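PDB 6UZI: dihydrolipoyl dehydrogenase from Elizabethkingia anophelis NUHP1, which probably oxidises the dihydrolipoyl groups of its partner proteins with NAD(+), passing the electrons through a bound FAD and a redox-active disulfide. Local coordinates for residues I188-G194 with V277-R281. Numbering follows the deposited sequence.
Sequences IGGGVIG and VSVGR. With FAD (flavin-adenine dinucleotide), chain E; EDO (1,2-ethanediol), chain H.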
loop_
_atom_site.group_PDB
_atom_site.type_symbol
_atom_site.label_atom_id
_atom_site.label_comp_id
_atom_site.label_asym_id
_atom_site.label_seq_id
_atom_site.Cartn_x
_atom_site.Cartn_y
_atom_site.Cartn_z
ATOM N N ILE A 188 -3.569 29.401 7.193
ATOM C CA ILE A 188 -2.965 29.958 8.405
ATOM C C ILE A 188 -2.685 28.819 9.374
ATOM O O ILE A 188 -3.614 28.114 9.786
ATOM C CB ILE A 188 -3.874 31.005 9.075
ATOM C CG1 ILE A 188 -4.340 32.092 8.100
ATOM C CG2 ILE A 188 -3.162 31.624 10.265
ATOM C CD1 ILE A 188 -3.224 32.861 7.473
ATOM N N GLY A 189 -1.422 28.593 9.706
ATOM C CA GLY A 189 -1.234 27.532 10.676
ATOM C C GLY A 189 -0.598 26.290 10.075
ATOM O O GLY A 189 -0.754 25.990 8.885
ATOM N N GLY A 190 0.187 25.593 10.892
ATOM C CA GLY A 190 0.868 24.413 10.398
ATOM C C GLY A 190 0.239 23.061 10.691
ATOM O O GLY A 190 0.951 22.052 10.716
ATOM N N GLY A 191 -1.082 22.987 10.838
ATOM C CA GLY A 191 -1.700 21.701 11.073
ATOM C C GLY A 191 -1.704 20.852 9.815
ATOM O O GLY A 191 -1.667 21.357 8.692
ATOM N N VAL A 192 -1.757 19.533 10.020
ATOM C CA VAL A 192 -1.798 18.573 8.915
ATOM C C VAL A 192 -3.014 18.822 8.030
ATOM O O VAL A 192 -2.951 18.682 6.800
ATOM C CB VAL A 192 -1.743 17.135 9.456
ATOM C CG1 VAL A 192 -1.848 16.144 8.331
ATOM C CG2 VAL A 192 -0.423 16.927 10.162
ATOM N N ILE A 193 -4.136 19.188 8.651
ATOM C CA ILE A 193 -5.376 19.438 7.924
ATOM C C ILE A 193 -5.162 20.498 6.848
ATOM O O ILE A 193 -5.645 20.366 5.715
ATOM C CB ILE A 193 -6.469 19.863 8.914
ATOM C CG1 ILE A 193 -6.767 18.729 9.897
ATOM C CG2 ILE A 193 -7.705 20.264 8.164
ATOM C CD1 ILE A 193 -7.687 19.139 11.033
ATOM N N GLY A 194 -4.451 21.573 7.186
ATOM C CA GLY A 194 -4.210 22.616 6.203
ATOM C C GLY A 194 -3.450 22.111 4.991
ATOM O O GLY A 194 -3.805 22.425 3.853
ATOM N N VAL A 277 -8.066 28.335 8.430
ATOM C CA VAL A 277 -7.318 28.374 9.683
ATOM C C VAL A 277 -7.109 26.945 10.184
ATOM O O VAL A 277 -8.057 26.270 10.601
ATOM C CB VAL A 277 -8.040 29.225 10.731
ATOM C CG1 VAL A 277 -7.202 29.320 11.982
ATOM C CG2 VAL A 277 -8.359 30.590 10.160
ATOM N N SER A 278 -5.863 26.475 10.144
ATOM C CA SER A 278 -5.499 25.128 10.571
ATOM C C SER A 278 -4.360 25.242 11.581
ATOM O O SER A 278 -3.201 24.967 11.269
ATOM C CB SER A 278 -5.101 24.260 9.380
ATOM O OG SER A 278 -6.148 24.206 8.433
ATOM N N VAL A 279 -4.690 25.690 12.786
ATOM C CA VAL A 279 -3.699 25.925 13.825
ATOM C C VAL A 279 -3.728 24.850 14.897
ATOM O O VAL A 279 -3.218 25.072 15.998
ATOM C CB VAL A 279 -3.850 27.321 14.452
ATOM C CG1 VAL A 279 -3.468 28.391 13.446
ATOM C CG2 VAL A 279 -5.275 27.525 14.956
ATOM N N GLY A 280 -4.384 23.728 14.646
ATOM C CA GLY A 280 -4.368 22.621 15.575
ATOM C C GLY A 280 -5.760 22.247 16.034
ATOM O O GLY A 280 -6.766 22.797 15.588
ATOM N N ARG A 281 -5.797 21.277 16.948
ATOM C CA ARG A 281 -7.034 20.787 17.530
ATOM C C ARG A 281 -6.973 20.898 19.047
ATOM O O ARG A 281 -5.911 20.763 19.660
ATOM C CB ARG A 281 -7.309 19.353 17.105
ATOM C CG ARG A 281 -7.157 19.136 15.606
ATOM C CD ARG A 281 -8.469 19.326 14.900
ATOM N NE ARG A 281 -9.512 18.499 15.494
ATOM C CZ ARG A 281 -10.803 18.628 15.215
ATOM N NH1 ARG A 281 -11.691 17.848 15.811
ATOM N NH2 ARG A 281 -11.205 19.545 14.347
HETATM P PA FAD E . -14.251 12.843 18.121
HETATM O O1A FAD E . -14.130 12.164 16.808
HETATM O O2A FAD E . -13.557 14.206 18.036
HETATM O O5B FAD E . -15.794 13.142 18.398
HETATM C C5B FAD E . -16.289 12.902 19.726
HETATM C C4B FAD E . -17.787 13.063 19.698
HETATM O O4B FAD E . -18.260 13.442 21.003
HETATM C C3B FAD E . -18.338 14.110 18.718
HETATM O O3B FAD E . -19.133 13.452 17.741
HETATM C C2B FAD E . -19.216 15.022 19.595
HETATM O O2B FAD E . -20.428 15.398 18.948
HETATM C C1B FAD E . -19.463 14.149 20.821
HETATM N N9A FAD E . -19.729 14.875 22.053
HETATM C C8A FAD E . -18.932 15.825 22.641
HETATM N N7A FAD E . -19.388 16.273 23.784
HETATM C C5A FAD E . -20.576 15.573 23.964
HETATM C C6A FAD E . -21.537 15.585 24.988
HETATM N N6A FAD E . -21.435 16.324 26.097
HETATM N N1A FAD E . -22.610 14.775 24.851
HETATM C C2A FAD E . -22.700 14.006 23.760
HETATM N N3A FAD E . -21.851 13.904 22.733
HETATM C C4A FAD E . -20.798 14.717 22.896
HETATM N N1 FAD E . -7.100 11.534 12.318
HETATM C C2 FAD E . -6.485 10.463 11.759
HETATM O O2 FAD E . -6.087 9.524 12.445
HETATM N N3 FAD E . -6.314 10.407 10.386
HETATM C C4 FAD E . -6.721 11.368 9.477
HETATM O O4 FAD E . -6.527 11.209 8.274
HETATM C C4X FAD E . -7.375 12.497 10.079
HETATM N N5 FAD E . -7.824 13.437 9.298
HETATM C C5X FAD E . -8.505 14.493 9.885
HETATM C C6 FAD E . -9.044 15.479 9.061
HETATM C C7 FAD E . -9.793 16.524 9.588
HETATM C C7M FAD E . -10.375 17.559 8.661
HETATM C C8 FAD E . -10.008 16.591 10.977
HETATM C C8M FAD E . -10.868 17.673 11.577
HETATM C C9 FAD E . -9.452 15.621 11.806
HETATM C C9A FAD E . -8.710 14.573 11.273
HETATM N N10 FAD E . -8.189 13.545 12.081
HETATM C C10 FAD E . -7.523 12.493 11.514
HETATM C "C1'" FAD E . -8.382 13.565 13.535
HETATM C "C2'" FAD E . -9.537 12.676 13.977
HETATM O "O2'" FAD E . -10.791 13.232 13.577
HETATM C "C3'" FAD E . -9.516 12.445 15.489
HETATM O "O3'" FAD E . -8.191 12.161 15.913
HETATM C "C4'" FAD E . -10.439 11.307 15.925
HETATM O "O4'" FAD E . -11.739 11.558 15.387
HETATM C "C5'" FAD E . -10.491 11.121 17.426
HETATM O "O5'" FAD E . -11.892 11.064 17.753
HETATM P P FAD E . -12.495 10.770 19.236
HETATM O O1P FAD E . -13.232 9.489 19.379
HETATM O O2P FAD E . -11.495 10.972 20.356
HETATM O O3P FAD E . -13.505 12.010 19.264
HETATM C C1 EDO H . 1.443 27.476 14.845
HETATM O O1 EDO H . 1.126 28.868 14.852
HETATM C C2 EDO H . 0.154 26.676 14.704
HETATM O O2 EDO H . 0.148 25.996 13.446
#
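Two neighbouring parallel strands of the probable NAD-binding domain end here, Ile188 pairing with Val277. Ser278 N to Ile188 O (2.8 Å) continues the pairing past the strand end, and Gly191 N, the amide of the N-cap residue, to Ser278 O (2.9 Å) ties the two loops. The glycines of the Rossmann-type GxGxxG turn let the chains come this close. A CB on Gly189 would clash with Ser278 O and Val279 CG1, and its positive phi of 109° is itself strained for other residues; on Gly194, a CB would crowd Ser278 CB. Small Ser278, chi1 m, points its side chain at the first turn of the helix, its OG 3.4 Å from Gly194 CA, a van der Waals approach without a hydrogen bond. Val279, also m, turns CG1 to within 3.7 Å of Gly189 CA, a contact that the missing side chain of Gly189 makes possible. Ile193, with chi1 m and chi2 t, extends CD1 to 3.9 Å from Arg281 CD and 3.4 Å from FAD C8. The long Arg281 chain, bent at chi2 (-92°), brings its guanidinium over the flavin methyl C8M, 3.4 Å from NH2, while NH1 is hydrogen-bonded to Ser154 OG. Gly190 N donates to O2 of a 1,2-ethanediol probably from the crystallisation liquor (2.6 Å), consistent with an amide available to the predicted NAD(+). Backbone hydrogen bonds and glycines thus shape the predicted NAD(+)-binding turn, whereas Ile193 and Arg281 carry the contact to the flavin.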